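Local coordinates for putative pachytene checkpoint protein 2 (Caenorhabditis elegans, PDB 4XGU) that is an AAA+ ATPase that remodels proteins and probably plays a key role in chromosome recombination during meiosis, at residues E34-A39 / E67-G72; I17-P22 / L100-P105; H12-I17 / S197-D202; L188-A193 / S207-I212; A154-L159 / I169-L174. All coordinates share one frame; numbering follows the deposited sequence.

Contact 1. Residues E34-A39 / E67-G72; sequences EELIKA and EKLVIG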
# COMPACT_ATOMS: atom_id res chain seq x y z
N GLU B 34 -64.86 -1.50 -16.27
CA GLU B 34 -64.42 -1.69 -17.65
C GLU B 34 -65.10 -0.68 -18.58
O GLU B 34 -64.51 -0.24 -19.57
CB GLU B 34 -64.70 -3.12 -18.11
CG GLU B 34 -64.09 -3.46 -19.45
CD GLU B 34 -64.05 -4.96 -19.70
OE1 GLU B 34 -63.51 -5.36 -20.76
OE2 GLU B 34 -64.55 -5.72 -18.85
N GLU B 35 -66.33 -0.32 -18.24
CA GLU B 35 -67.06 0.70 -18.98
C GLU B 35 -66.38 2.05 -18.79
O GLU B 35 -66.24 2.83 -19.74
CB GLU B 35 -68.52 0.74 -18.52
CG GLU B 35 -69.56 0.70 -19.64
CD GLU B 35 -69.54 -0.61 -20.43
OE1 GLU B 35 -68.88 -1.58 -20.00
OE2 GLU B 35 -70.19 -0.66 -21.50
N LEU B 36 -65.96 2.33 -17.56
CA LEU B 36 -65.19 3.53 -17.24
C LEU B 36 -63.93 3.64 -18.08
O LEU B 36 -63.62 4.70 -18.62
CB LEU B 36 -64.82 3.55 -15.76
CG LEU B 36 -63.75 4.56 -15.35
CD1 LEU B 36 -64.26 5.98 -15.48
CD2 LEU B 36 -63.23 4.29 -13.94
N ILE B 37 -63.20 2.54 -18.19
CA ILE B 37 -61.94 2.52 -18.92
C ILE B 37 -62.17 2.71 -20.42
O ILE B 37 -61.37 3.36 -21.09
CB ILE B 37 -61.18 1.20 -18.66
CG1 ILE B 37 -60.81 1.11 -17.18
CG2 ILE B 37 -59.93 1.12 -19.51
CD1 ILE B 37 -60.20 -0.21 -16.80
N LYS B 38 -63.26 2.16 -20.94
CA LYS B 38 -63.59 2.35 -22.35
C LYS B 38 -63.89 3.82 -22.64
O LYS B 38 -63.48 4.35 -23.66
CB LYS B 38 -64.78 1.48 -22.75
N ALA B 39 -64.59 4.47 -21.71
CA ALA B 39 -64.96 5.87 -21.88
C ALA B 39 -63.75 6.78 -21.70
O ALA B 39 -63.61 7.79 -22.40
CB ALA B 39 -66.06 6.25 -20.90
N GLU B 67 -60.74 7.37 -7.99
CA GLU B 67 -60.10 8.57 -7.47
C GLU B 67 -59.09 9.06 -8.50
O GLU B 67 -58.81 10.26 -8.59
CB GLU B 67 -59.43 8.28 -6.12
CG GLU B 67 -59.47 9.43 -5.13
CD GLU B 67 -59.09 9.00 -3.72
OE1 GLU B 67 -57.98 8.45 -3.53
OE2 GLU B 67 -59.91 9.21 -2.79
N LYS B 68 -58.55 8.12 -9.27
CA LYS B 68 -57.57 8.42 -10.31
C LYS B 68 -57.31 7.17 -11.14
O LYS B 68 -57.22 6.07 -10.59
CB LYS B 68 -56.27 8.94 -9.69
CG LYS B 68 -55.05 8.89 -10.59
CD LYS B 68 -53.87 9.60 -9.94
CE LYS B 68 -52.54 9.16 -10.52
NZ LYS B 68 -51.39 9.83 -9.85
N LEU B 69 -57.21 7.33 -12.45
CA LEU B 69 -56.90 6.19 -13.30
C LEU B 69 -55.76 6.53 -14.26
O LEU B 69 -55.59 7.68 -14.66
CB LEU B 69 -58.14 5.73 -14.08
CG LEU B 69 -58.59 6.51 -15.32
CD1 LEU B 69 -57.97 5.94 -16.60
CD2 LEU B 69 -60.10 6.50 -15.42
N VAL B 70 -54.98 5.51 -14.60
CA VAL B 70 -53.91 5.64 -15.57
C VAL B 70 -54.04 4.56 -16.63
O VAL B 70 -54.29 3.40 -16.31
CB VAL B 70 -52.52 5.52 -14.92
CG1 VAL B 70 -51.43 5.89 -15.92
CG2 VAL B 70 -52.43 6.39 -13.67
N ILE B 71 -53.90 4.94 -17.90
CA ILE B 71 -53.85 3.98 -18.99
C ILE B 71 -52.51 4.09 -19.70
O ILE B 71 -52.16 5.15 -20.22
CB ILE B 71 -54.98 4.19 -19.99
CG1 ILE B 71 -56.33 4.00 -19.31
CG2 ILE B 71 -54.83 3.24 -21.17
CD1 ILE B 71 -57.50 4.13 -20.25
N GLY B 72 -51.75 3.00 -19.71
CA GLY B 72 -50.41 3.04 -20.25
C GLY B 72 -49.98 1.79 -20.99
O GLY B 72 -50.42 0.68 -20.68
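The carbonyl O of Ile-37 is approached at 4.0 Å by Ile-71 CD1 from the facing strand; it also accepts a weak hydrogen bond from Ser-41 OG, whose stronger bond goes to Lys-38 O. This is a helix packed on a small mixed sheet, helix 30-41 against strand 68-72, in the Pch2 N-terminal domain. The backbones stay well apart, with 8.2 Å between the nearest alpha carbons, Ile-37 CA and Ile-71 CA, and branched side chains bridge the distance. Leu-36 and Leu-69 reach toward each other end on, CD2 of Leu-36 standing 4.1 Å from CD2 of Leu-69. Leu-69 does so with chi1 at 79°, which places CG between the backbone N and the carbonyl carbon. The strand enters through a classic beta bulge, where Glu-67 and Lys-68 both face Arg-16 and pair with it through the backbone. Two branches of Ile-37 divide the work. CG2, anti to the backbone N, meets Ile-71 CD1 at 3.9 Å, the two side chains running obliquely to each other. The other branch turns to the central strand, where Ile-37 CD1 packs on Ile-15 CD1.

Contact 2. Residues I17-P22 / L100-P105; sequences ICQKFP and LHKDGP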
# COMPACT_ATOMS: atom_id res chain seq x y z
N ILE B 17 -59.09 3.35 -6.23
CA ILE B 17 -60.39 3.53 -5.60
C ILE B 17 -60.26 4.17 -4.22
O ILE B 17 -59.16 4.32 -3.69
CB ILE B 17 -61.15 2.20 -5.44
CG1 ILE B 17 -60.21 1.12 -4.90
CG2 ILE B 17 -61.76 1.77 -6.77
CD1 ILE B 17 -60.86 -0.24 -4.78
N CYS B 18 -61.40 4.54 -3.64
CA CYS B 18 -61.42 5.10 -2.29
C CYS B 18 -61.16 4.02 -1.26
O CYS B 18 -61.37 2.84 -1.52
CB CYS B 18 -62.77 5.78 -2.01
SG CYS B 18 -62.74 7.58 -2.12
N GLN B 19 -60.69 4.43 -0.08
CA GLN B 19 -60.52 3.49 1.02
C GLN B 19 -61.89 2.99 1.46
O GLN B 19 -62.06 1.81 1.74
CB GLN B 19 -59.79 4.14 2.20
CG GLN B 19 -58.28 4.30 2.01
CD GLN B 19 -57.92 5.48 1.14
OE1 GLN B 19 -58.75 6.34 0.85
NE2 GLN B 19 -56.66 5.53 0.71
N LYS B 20 -62.86 3.90 1.51
CA LYS B 20 -64.23 3.56 1.90
C LYS B 20 -64.86 2.58 0.92
O LYS B 20 -65.80 1.87 1.27
CB LYS B 20 -65.09 4.82 2.03
CG LYS B 20 -64.83 5.62 3.31
CD LYS B 20 -66.10 6.25 3.86
CE LYS B 20 -66.20 7.72 3.49
NZ LYS B 20 -67.49 8.32 3.95
N PHE B 21 -64.36 2.56 -0.31
CA PHE B 21 -64.77 1.55 -1.28
C PHE B 21 -64.28 0.18 -0.81
O PHE B 21 -63.08 -0.04 -0.67
CB PHE B 21 -64.21 1.87 -2.67
CG PHE B 21 -64.97 1.21 -3.80
CD1 PHE B 21 -64.98 -0.17 -3.93
CD2 PHE B 21 -65.64 1.98 -4.73
CE1 PHE B 21 -65.66 -0.77 -4.97
CE2 PHE B 21 -66.33 1.39 -5.77
CZ PHE B 21 -66.34 0.01 -5.89
N PRO B 22 -65.22 -0.74 -0.55
CA PRO B 22 -64.88 -2.10 -0.12
C PRO B 22 -64.29 -2.93 -1.26
O PRO B 22 -64.88 -2.98 -2.34
CB PRO B 22 -66.23 -2.68 0.32
CG PRO B 22 -67.23 -1.93 -0.48
CD PRO B 22 -66.68 -0.55 -0.66
N LEU B 100 -54.01 3.09 -2.11
CA LEU B 100 -52.67 3.33 -1.59
C LEU B 100 -52.66 3.44 -0.08
O LEU B 100 -53.59 3.99 0.51
CB LEU B 100 -52.07 4.60 -2.18
CG LEU B 100 -52.93 5.77 -2.65
CD1 LEU B 100 -53.52 6.63 -1.51
CD2 LEU B 100 -52.15 6.57 -3.66
N HIS B 101 -51.61 2.93 0.55
CA HIS B 101 -51.48 3.02 1.99
C HIS B 101 -50.87 4.37 2.35
O HIS B 101 -49.97 4.85 1.65
CB HIS B 101 -50.61 1.89 2.54
CG HIS B 101 -50.70 0.62 1.75
ND1 HIS B 101 -51.57 -0.41 2.07
CD2 HIS B 101 -50.03 0.20 0.66
CE1 HIS B 101 -51.43 -1.39 1.20
NE2 HIS B 101 -50.50 -1.05 0.33
N LYS B 102 -51.36 4.98 3.42
CA LYS B 102 -50.82 6.26 3.90
C LYS B 102 -50.06 6.07 5.19
O LYS B 102 -49.72 7.04 5.87
CB LYS B 102 -51.94 7.29 4.08
CG LYS B 102 -53.34 6.71 4.16
CD LYS B 102 -54.36 7.74 3.71
CE LYS B 102 -54.10 8.17 2.27
NZ LYS B 102 -54.98 9.30 1.85
N ASP B 103 -49.80 4.81 5.52
CA ASP B 103 -49.13 4.42 6.75
C ASP B 103 -47.79 5.13 6.92
O ASP B 103 -47.35 5.39 8.04
CB ASP B 103 -48.93 2.91 6.77
CG ASP B 103 -50.14 2.14 6.26
OD1 ASP B 103 -51.11 2.79 5.81
OD2 ASP B 103 -50.12 0.90 6.29
N GLY B 104 -47.15 5.44 5.80
CA GLY B 104 -45.89 6.16 5.81
C GLY B 104 -44.69 5.25 6.00
O GLY B 104 -44.86 4.05 6.27
N PRO B 105 -43.48 5.80 5.86
CA PRO B 105 -42.24 5.04 6.04
C PRO B 105 -42.00 4.66 7.50
O PRO B 105 -42.39 5.40 8.40
CB PRO B 105 -41.16 6.01 5.55
CG PRO B 105 -41.75 7.36 5.77
CD PRO B 105 -43.22 7.21 5.51
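Gln-19 and Leu-100 meet through one weak hydrogen bond, in which the amide NE2 of Gln-19 donates to the carbonyl O of Leu-100 at 3.4 Å. The angle at the hydrogen is 141°, so both length and bend mark it as weak. The conformation of Gln-19 delivers the amide: CG stands anti to the carbonyl carbon, beside the backbone N, and the chain then bends at chi2 (79°). The same nitrogen packs against two carbons. Although the leucine side chain does not start out toward the glutamine, Leu-100 CD1 approaches Gln-19 NE2 to 4.0 Å. Lys-102 CE lies 4.0 Å from Gln-19 NE2 as well, the aliphatic chain of the lysine, bent at chi3 (60°), passing obliquely across the glutamine. The 104 Å² of buried surface confirms a slight contact between two irregular segments. Its surroundings are more firmly tied. Lys-99 NZ bonds to the carbonyls of Gln-19 and Phe-21, and Ile-17 pairs with Tyr-98 through the backbone. The contact thus lies where strands 12-16 and 95-98 of the N-terminal sheet run out, while His-101 joins Pro-128, just past strand 123-127 of the ATPase sheet.

Contact 3. Residues H12-I17 / S197-D202; sequences HAEIRI and SIRMND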
# COMPACT_ATOMS: atom_id res chain seq x y z
N HIS B 12 -52.29 -1.62 -20.27
CA HIS B 12 -52.73 -1.80 -18.90
C HIS B 12 -53.50 -0.58 -18.39
O HIS B 12 -53.39 0.51 -18.93
CB HIS B 12 -51.53 -2.09 -17.99
CG HIS B 12 -50.81 -3.35 -18.34
ND1 HIS B 12 -50.98 -4.53 -17.64
CD2 HIS B 12 -49.90 -3.61 -19.31
CE1 HIS B 12 -50.22 -5.46 -18.17
NE2 HIS B 12 -49.55 -4.94 -19.18
N ALA B 13 -54.27 -0.79 -17.33
CA ALA B 13 -54.96 0.31 -16.68
C ALA B 13 -54.91 0.16 -15.16
O ALA B 13 -55.27 -0.88 -14.61
CB ALA B 13 -56.40 0.39 -17.16
N GLU B 14 -54.44 1.21 -14.50
CA GLU B 14 -54.38 1.24 -13.04
C GLU B 14 -55.44 2.20 -12.53
O GLU B 14 -55.52 3.34 -12.98
CB GLU B 14 -52.99 1.67 -12.56
CG GLU B 14 -51.85 0.87 -13.17
CD GLU B 14 -50.49 1.49 -12.93
OE1 GLU B 14 -50.41 2.45 -12.12
OE2 GLU B 14 -49.50 1.04 -13.54
N ILE B 15 -56.27 1.72 -11.61
CA ILE B 15 -57.36 2.54 -11.08
C ILE B 15 -57.31 2.60 -9.56
O ILE B 15 -57.40 1.58 -8.89
CB ILE B 15 -58.73 1.99 -11.52
CG1 ILE B 15 -58.83 1.98 -13.05
CG2 ILE B 15 -59.85 2.82 -10.92
CD1 ILE B 15 -60.12 1.37 -13.57
N ARG B 16 -57.18 3.81 -9.03
CA ARG B 16 -57.18 4.00 -7.58
C ARG B 16 -58.59 4.26 -7.06
O ARG B 16 -59.22 5.26 -7.41
CB ARG B 16 -56.27 5.17 -7.19
CG ARG B 16 -56.09 5.33 -5.69
CD ARG B 16 -55.92 6.78 -5.30
NE ARG B 16 -54.88 7.45 -6.07
CZ ARG B 16 -54.62 8.75 -5.99
NH1 ARG B 16 -55.32 9.52 -5.17
NH2 ARG B 16 -53.66 9.29 -6.73
N ILE B 17 -59.09 3.35 -6.23
CA ILE B 17 -60.39 3.53 -5.60
C ILE B 17 -60.26 4.17 -4.22
O ILE B 17 -59.16 4.32 -3.69
CB ILE B 17 -61.15 2.20 -5.44
CG1 ILE B 17 -60.21 1.12 -4.90
CG2 ILE B 17 -61.76 1.77 -6.77
CD1 ILE B 17 -60.86 -0.24 -4.78
N SER B 197 -45.87 -2.95 -8.27
CA SER B 197 -46.68 -3.43 -7.15
C SER B 197 -48.16 -3.49 -7.51
O SER B 197 -48.89 -4.37 -7.05
CB SER B 197 -46.48 -2.53 -5.93
OG SER B 197 -46.96 -1.23 -6.18
N ILE B 198 -48.61 -2.55 -8.34
CA ILE B 198 -49.99 -2.54 -8.80
C ILE B 198 -50.19 -3.52 -9.95
O ILE B 198 -51.18 -4.26 -9.99
CB ILE B 198 -50.42 -1.13 -9.25
CG1 ILE B 198 -50.36 -0.15 -8.07
CG2 ILE B 198 -51.82 -1.15 -9.84
CD1 ILE B 198 -50.53 1.29 -8.47
N ARG B 199 -49.25 -3.53 -10.89
CA ARG B 199 -49.29 -4.45 -12.03
C ARG B 199 -49.36 -5.91 -11.59
O ARG B 199 -50.06 -6.71 -12.21
CB ARG B 199 -48.06 -4.24 -12.91
CG ARG B 199 -48.25 -3.25 -14.05
CD ARG B 199 -48.36 -3.98 -15.38
NE ARG B 199 -47.65 -3.29 -16.45
CZ ARG B 199 -46.76 -3.87 -17.25
NH1 ARG B 199 -46.47 -5.16 -17.10
NH2 ARG B 199 -46.16 -3.17 -18.20
N MET B 200 -48.63 -6.24 -10.54
CA MET B 200 -48.54 -7.61 -10.06
C MET B 200 -49.45 -7.87 -8.86
O MET B 200 -49.28 -8.86 -8.16
CB MET B 200 -47.09 -7.95 -9.68
CG MET B 200 -46.06 -7.64 -10.76
SD MET B 200 -46.01 -8.86 -12.08
CE MET B 200 -44.85 -8.08 -13.21
N ASN B 201 -50.41 -6.98 -8.63
CA ASN B 201 -51.24 -7.07 -7.44
C ASN B 201 -52.14 -8.30 -7.44
O ASN B 201 -52.57 -8.77 -6.38
CB ASN B 201 -52.08 -5.80 -7.27
CG ASN B 201 -53.21 -5.71 -8.27
OD1 ASN B 201 -53.16 -6.31 -9.35
ND2 ASN B 201 -54.25 -4.96 -7.92
N ASP B 202 -52.43 -8.82 -8.63
CA ASP B 202 -53.19 -10.06 -8.74
C ASP B 202 -52.33 -11.24 -8.28
O ASP B 202 -52.83 -12.20 -7.71
CB ASP B 202 -53.67 -10.28 -10.18
CG ASP B 202 -54.87 -11.21 -10.27
OD1 ASP B 202 -54.91 -12.21 -9.53
OD2 ASP B 202 -55.77 -10.93 -11.09
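The guanidinium of Arg-199 lies flat on one face of the His-12 ring, their planes within 2° of parallel and their centres 3.8 Å apart. Arg-199 NE sits over the middle of the imidazole, 3.5 Å above its plane, and His-12 NE2 lies over the centre of the guanidinium. The methylene before it shares the same ring face: Arg-199 CD is 3.7 Å from the ring centroid of His-12 and 20° off the normal, a CH-pi contact. At the ring's perimeter, His-12 ND1 makes a weak hydrogen bond to Asn-94 O, which should limit rotation of the imidazole. Arg-199 reaches this position through bends at chi2 (-106°) and chi3, and its side chain also packs on Met-150 and Ala-154 of helix 145-161. Two residues along the strand, Glu-14 crosses Ile-198 at about a right angle. Its CG is 3.9 Å from Ile-198 CG2, and Glu-14 OE1 is 3.8 Å from Ile-198 CD1. The carboxylate is anchored by a hydrogen bond between OE2 and His-195 ND1, while Arg-199 NE remains 5.5 Å from Glu-14 OE2. This interdomain interface uses a guanidinium-imidazole stack and apolar packing to fix the Pch2 N-terminal domain onto the last turn of the AAA+ helix that follows the Walker A loop.

Contact 4. Residues L188-A193 / S207-I212; sequences LCKGLA and SVMLEI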
# COMPACT_ATOMS: atom_id res chain seq x y z
N LEU B 188 -36.94 7.27 -10.46
CA LEU B 188 -37.25 6.18 -11.38
C LEU B 188 -37.51 4.88 -10.62
O LEU B 188 -38.48 4.18 -10.89
CB LEU B 188 -36.12 5.98 -12.39
CG LEU B 188 -36.04 6.95 -13.56
CD1 LEU B 188 -34.85 6.61 -14.44
CD2 LEU B 188 -37.32 6.92 -14.37
N CYS B 189 -36.62 4.57 -9.68
CA CYS B 189 -36.75 3.35 -8.89
C CYS B 189 -38.01 3.35 -8.05
O CYS B 189 -38.69 2.33 -7.94
CB CYS B 189 -35.53 3.17 -7.99
SG CYS B 189 -34.01 2.74 -8.88
N LYS B 190 -38.32 4.49 -7.44
CA LYS B 190 -39.52 4.62 -6.63
C LYS B 190 -40.76 4.37 -7.48
O LYS B 190 -41.57 3.50 -7.17
CB LYS B 190 -39.61 6.01 -5.99
CG LYS B 190 -38.39 6.45 -5.19
CD LYS B 190 -38.33 5.80 -3.83
CE LYS B 190 -37.55 6.66 -2.84
NZ LYS B 190 -38.19 7.99 -2.62
N GLY B 191 -40.88 5.13 -8.56
CA GLY B 191 -42.05 5.05 -9.42
C GLY B 191 -42.20 3.70 -10.09
O GLY B 191 -43.32 3.21 -10.28
N LEU B 192 -41.07 3.10 -10.45
CA LEU B 192 -41.06 1.79 -11.09
C LEU B 192 -41.64 0.72 -10.17
O LEU B 192 -42.48 -0.08 -10.58
CB LEU B 192 -39.64 1.41 -11.50
CG LEU B 192 -39.43 -0.02 -11.99
CD1 LEU B 192 -40.24 -0.27 -13.25
CD2 LEU B 192 -37.96 -0.27 -12.23
N ALA B 193 -41.19 0.72 -8.92
CA ALA B 193 -41.71 -0.19 -7.91
C ALA B 193 -43.18 0.09 -7.61
O ALA B 193 -43.94 -0.82 -7.29
CB ALA B 193 -40.88 -0.11 -6.64
N SER B 207 -47.24 -5.84 -0.88
CA SER B 207 -45.98 -5.43 -1.50
C SER B 207 -45.25 -4.40 -0.65
O SER B 207 -45.82 -3.39 -0.25
CB SER B 207 -46.24 -4.87 -2.90
OG SER B 207 -45.03 -4.47 -3.52
N VAL B 208 -43.98 -4.67 -0.37
CA VAL B 208 -43.17 -3.78 0.47
C VAL B 208 -41.89 -3.36 -0.25
O VAL B 208 -41.44 -4.02 -1.18
CB VAL B 208 -42.79 -4.45 1.81
CG1 VAL B 208 -44.04 -4.71 2.65
CG2 VAL B 208 -42.02 -5.73 1.56
N MET B 209 -41.32 -2.24 0.18
CA MET B 209 -40.03 -1.79 -0.34
C MET B 209 -39.10 -1.33 0.77
O MET B 209 -39.49 -0.52 1.62
CB MET B 209 -40.20 -0.66 -1.36
CG MET B 209 -38.93 0.16 -1.58
SD MET B 209 -39.00 1.24 -3.03
CE MET B 209 -37.73 2.43 -2.63
N LEU B 210 -37.88 -1.84 0.76
CA LEU B 210 -36.86 -1.45 1.72
C LEU B 210 -35.81 -0.57 1.06
O LEU B 210 -35.13 -0.98 0.12
CB LEU B 210 -36.20 -2.69 2.32
CG LEU B 210 -37.02 -3.32 3.45
CD1 LEU B 210 -36.53 -4.72 3.76
CD2 LEU B 210 -36.95 -2.44 4.69
N GLU B 211 -35.68 0.65 1.56
CA GLU B 211 -34.73 1.60 1.01
C GLU B 211 -33.51 1.75 1.92
O GLU B 211 -33.65 1.98 3.12
CB GLU B 211 -35.40 2.96 0.80
CG GLU B 211 -34.48 4.00 0.18
CD GLU B 211 -35.19 5.31 -0.09
OE1 GLU B 211 -36.38 5.44 0.28
OE2 GLU B 211 -34.55 6.22 -0.67
N ILE B 212 -32.33 1.61 1.34
CA ILE B 212 -31.08 1.69 2.09
C ILE B 212 -30.22 2.86 1.61
O ILE B 212 -30.21 3.17 0.42
CB ILE B 212 -30.27 0.38 1.98
CG1 ILE B 212 -31.18 -0.83 2.16
CG2 ILE B 212 -29.14 0.35 3.00
CD1 ILE B 212 -30.47 -2.16 2.00
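Helix 188-193 runs almost antiparallel to strand 207-212, with their axes 10.7 Å apart at closest approach and 167° between their directions. Across this spacing Met-209 sends out an extended side chain: CG is anti to the backbone N (chi1 160°), and the chain continues straight beyond it. The sulfur reaches the helix at Ala-193, with Met-209 SD 4.3 Å from Ala-193 CB. The terminal methyl goes on to the aliphatic part of Lys-190, where Met-209 CE lies 3.6 Å from Lys-190 CD and the two side chains cross nearly at right angles. Lys-190 has CG beside its backbone N and bends at chi2 (-78°), which brings the far part of the chain toward the strand; the bend at chi4 sets only the direction of NZ. Lys-190 CE stands 3.5 Å from Glu-211 OE1 and almost as near OE2, so a methylene rather than the ammonium makes the touch. Lys-190 NZ is 4.3 Å from Glu-211 OE1, beyond a salt bridge; that oxygen instead hydrogen-bonds with Trp-125 NE1. The lysine side chain also lies close to Thr-186 of the predicted ATP-binding loop, about 7 Å from the bound ADP. The contact lies on the beta-alpha-beta crossover of the P-loop fold, in which helix 185-199 links strand 174-178 to strand 206-212; strands 123-127 and 245-251 flank the latter, and helix 228-241 covers its other face.

Contact 5. Residues A154-L159 / I169-L174; sequences AALARL and INVNRL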
# COMPACT_ATOMS: atom_id res chain seq x y z
N ALA B 154 -40.41 -5.35 -15.79
CA ALA B 154 -41.67 -6.10 -15.73
C ALA B 154 -41.46 -7.54 -16.19
O ALA B 154 -42.04 -8.47 -15.64
CB ALA B 154 -42.74 -5.42 -16.57
N ALA B 155 -40.62 -7.70 -17.21
CA ALA B 155 -40.31 -9.02 -17.74
C ALA B 155 -39.54 -9.84 -16.70
O ALA B 155 -39.82 -11.02 -16.51
CB ALA B 155 -39.52 -8.90 -19.02
N LEU B 156 -38.58 -9.20 -16.04
CA LEU B 156 -37.82 -9.85 -14.98
C LEU B 156 -38.74 -10.31 -13.87
O LEU B 156 -38.60 -11.42 -13.35
CB LEU B 156 -36.76 -8.91 -14.42
CG LEU B 156 -35.51 -8.66 -15.26
CD1 LEU B 156 -34.60 -7.67 -14.56
CD2 LEU B 156 -34.78 -9.96 -15.52
N ALA B 157 -39.69 -9.45 -13.50
CA ALA B 157 -40.64 -9.76 -12.44
C ALA B 157 -41.61 -10.87 -12.86
O ALA B 157 -41.88 -11.78 -12.08
CB ALA B 157 -41.41 -8.51 -12.04
N ARG B 158 -42.12 -10.78 -14.08
CA ARG B 158 -43.05 -11.77 -14.61
C ARG B 158 -42.41 -13.15 -14.66
O ARG B 158 -43.01 -14.14 -14.24
CB ARG B 158 -43.55 -11.37 -16.00
CG ARG B 158 -45.00 -10.93 -16.04
CD ARG B 158 -45.42 -10.51 -17.44
NE ARG B 158 -44.86 -9.21 -17.82
CZ ARG B 158 -44.17 -8.99 -18.94
NH1 ARG B 158 -43.95 -9.99 -19.79
NH2 ARG B 158 -43.70 -7.78 -19.21
N LEU B 159 -41.20 -13.22 -15.20
CA LEU B 159 -40.45 -14.47 -15.25
C LEU B 159 -40.22 -15.02 -13.86
O LEU B 159 -40.50 -16.19 -13.59
CB LEU B 159 -39.11 -14.25 -15.96
CG LEU B 159 -39.15 -14.09 -17.48
CD1 LEU B 159 -37.78 -13.67 -18.00
CD2 LEU B 159 -39.60 -15.38 -18.13
N ILE B 169 -32.04 -20.23 -17.69
CA ILE B 169 -32.17 -18.84 -18.12
C ILE B 169 -31.66 -17.89 -17.04
O ILE B 169 -32.10 -17.94 -15.89
CB ILE B 169 -33.63 -18.49 -18.46
CG1 ILE B 169 -34.08 -19.27 -19.69
CG2 ILE B 169 -33.78 -17.00 -18.69
CD1 ILE B 169 -35.47 -18.92 -20.16
N ASN B 170 -30.72 -17.03 -17.42
CA ASN B 170 -30.04 -16.17 -16.46
C ASN B 170 -30.86 -14.93 -16.07
O ASN B 170 -31.02 -14.00 -16.86
CB ASN B 170 -28.69 -15.74 -17.02
CG ASN B 170 -27.96 -14.78 -16.11
OD1 ASN B 170 -27.45 -15.17 -15.06
ND2 ASN B 170 -27.89 -13.52 -16.51
N VAL B 171 -31.38 -14.94 -14.85
CA VAL B 171 -32.13 -13.81 -14.32
C VAL B 171 -31.52 -13.37 -12.99
O VAL B 171 -31.68 -14.04 -11.97
CB VAL B 171 -33.62 -14.16 -14.12
CG1 VAL B 171 -34.37 -12.98 -13.53
CG2 VAL B 171 -34.25 -14.59 -15.44
N ASN B 172 -30.83 -12.24 -13.01
CA ASN B 172 -30.08 -11.78 -11.84
C ASN B 172 -30.95 -11.13 -10.76
O ASN B 172 -30.56 -11.09 -9.59
CB ASN B 172 -29.00 -10.78 -12.26
CG ASN B 172 -27.77 -11.47 -12.83
OD1 ASN B 172 -27.44 -12.59 -12.45
ND2 ASN B 172 -27.09 -10.79 -13.75
N ARG B 173 -32.12 -10.62 -11.17
CA ARG B 173 -33.04 -9.92 -10.28
C ARG B 173 -32.44 -8.63 -9.72
O ARG B 173 -32.93 -8.10 -8.72
CB ARG B 173 -33.49 -10.82 -9.12
CG ARG B 173 -34.98 -11.09 -9.09
CD ARG B 173 -35.32 -12.44 -9.70
NE ARG B 173 -34.86 -13.55 -8.87
CZ ARG B 173 -35.03 -14.83 -9.18
NH1 ARG B 173 -35.66 -15.16 -10.29
NH2 ARG B 173 -34.58 -15.78 -8.36
N LEU B 174 -31.39 -8.14 -10.36
CA LEU B 174 -30.77 -6.88 -9.97
C LEU B 174 -30.81 -5.90 -11.14
O LEU B 174 -30.66 -6.30 -12.29
CB LEU B 174 -29.32 -7.10 -9.50
CG LEU B 174 -28.57 -5.94 -8.83
CD1 LEU B 174 -27.53 -6.47 -7.85
CD2 LEU B 174 -27.90 -5.04 -9.84
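Leu-156 and Val-171 make the closest approach of this apolar contact, with CD2 of the leucine 3.6 Å from CG1 of the valine. The two side chains slide past each other in opposite directions, so they meet along their flanks. The second methyl of Val-171 serves another turn of the helix: CG2 lies 4.5 Å from CD1 of Leu-159, a looser approach. Torsions divide the valine in this way, since CG1 stands anti to the backbone N (chi1 178°) and CG2 anti to the carbonyl carbon. On the helix, Leu-156 has CG beside its backbone N, which brings its methyl groups round to the loop although the side chain does not start out straight toward it. The backbones are closest at Leu-156 and Arg-173, whose alpha carbons are 6.7 Å apart. Around this first shell the loop is shaped by Arg-173, which has positive phi (64°) immediately before the strand. Its side chain is held by a hydrogen bond from NE to Arg-288 O, with weak help from Ser-160 OG at NH1. The carboxylate of Asp-314 takes the backbone N of Asn-172 and, more weakly, those of Arg-173 and Leu-174, and Leu-156 also packs on this aspartate. Another subunit packs here as well: its Thr-392 touches Leu-156, and its Tyr-395 packs on Leu-159 and makes a cation-pi contact with Arg-158. The contact therefore ties helix 145-161 to the entrance of strand 174-178, which lies between strands 293-299 and 315-318, next to helix 384-397 of the neighbouring subunit.

How the contacts relate
Contacts 1, 2 and 3 gather around strand 12-16, the middle strand of the three-stranded N-terminal sheet. Contact 1 packs a helix on that sheet, its centre 11 Å from that of contact 3; contact 2, at the ends of neighbouring strands, shares Ile-17 with contact 3. Along the chain, contact 1 is nested within contact 2, and contacts 2 and 5 each lie within the loop closed by contact 3. Contacts 3 and 4 both use helix 185-199, with centres 15 Å apart, so this one helix serves the N-terminal domain and the ATPase sheet. Contact 5 touches contact 3 through Met-200 and Arg-199, extending the connected packing toward the subunit interface.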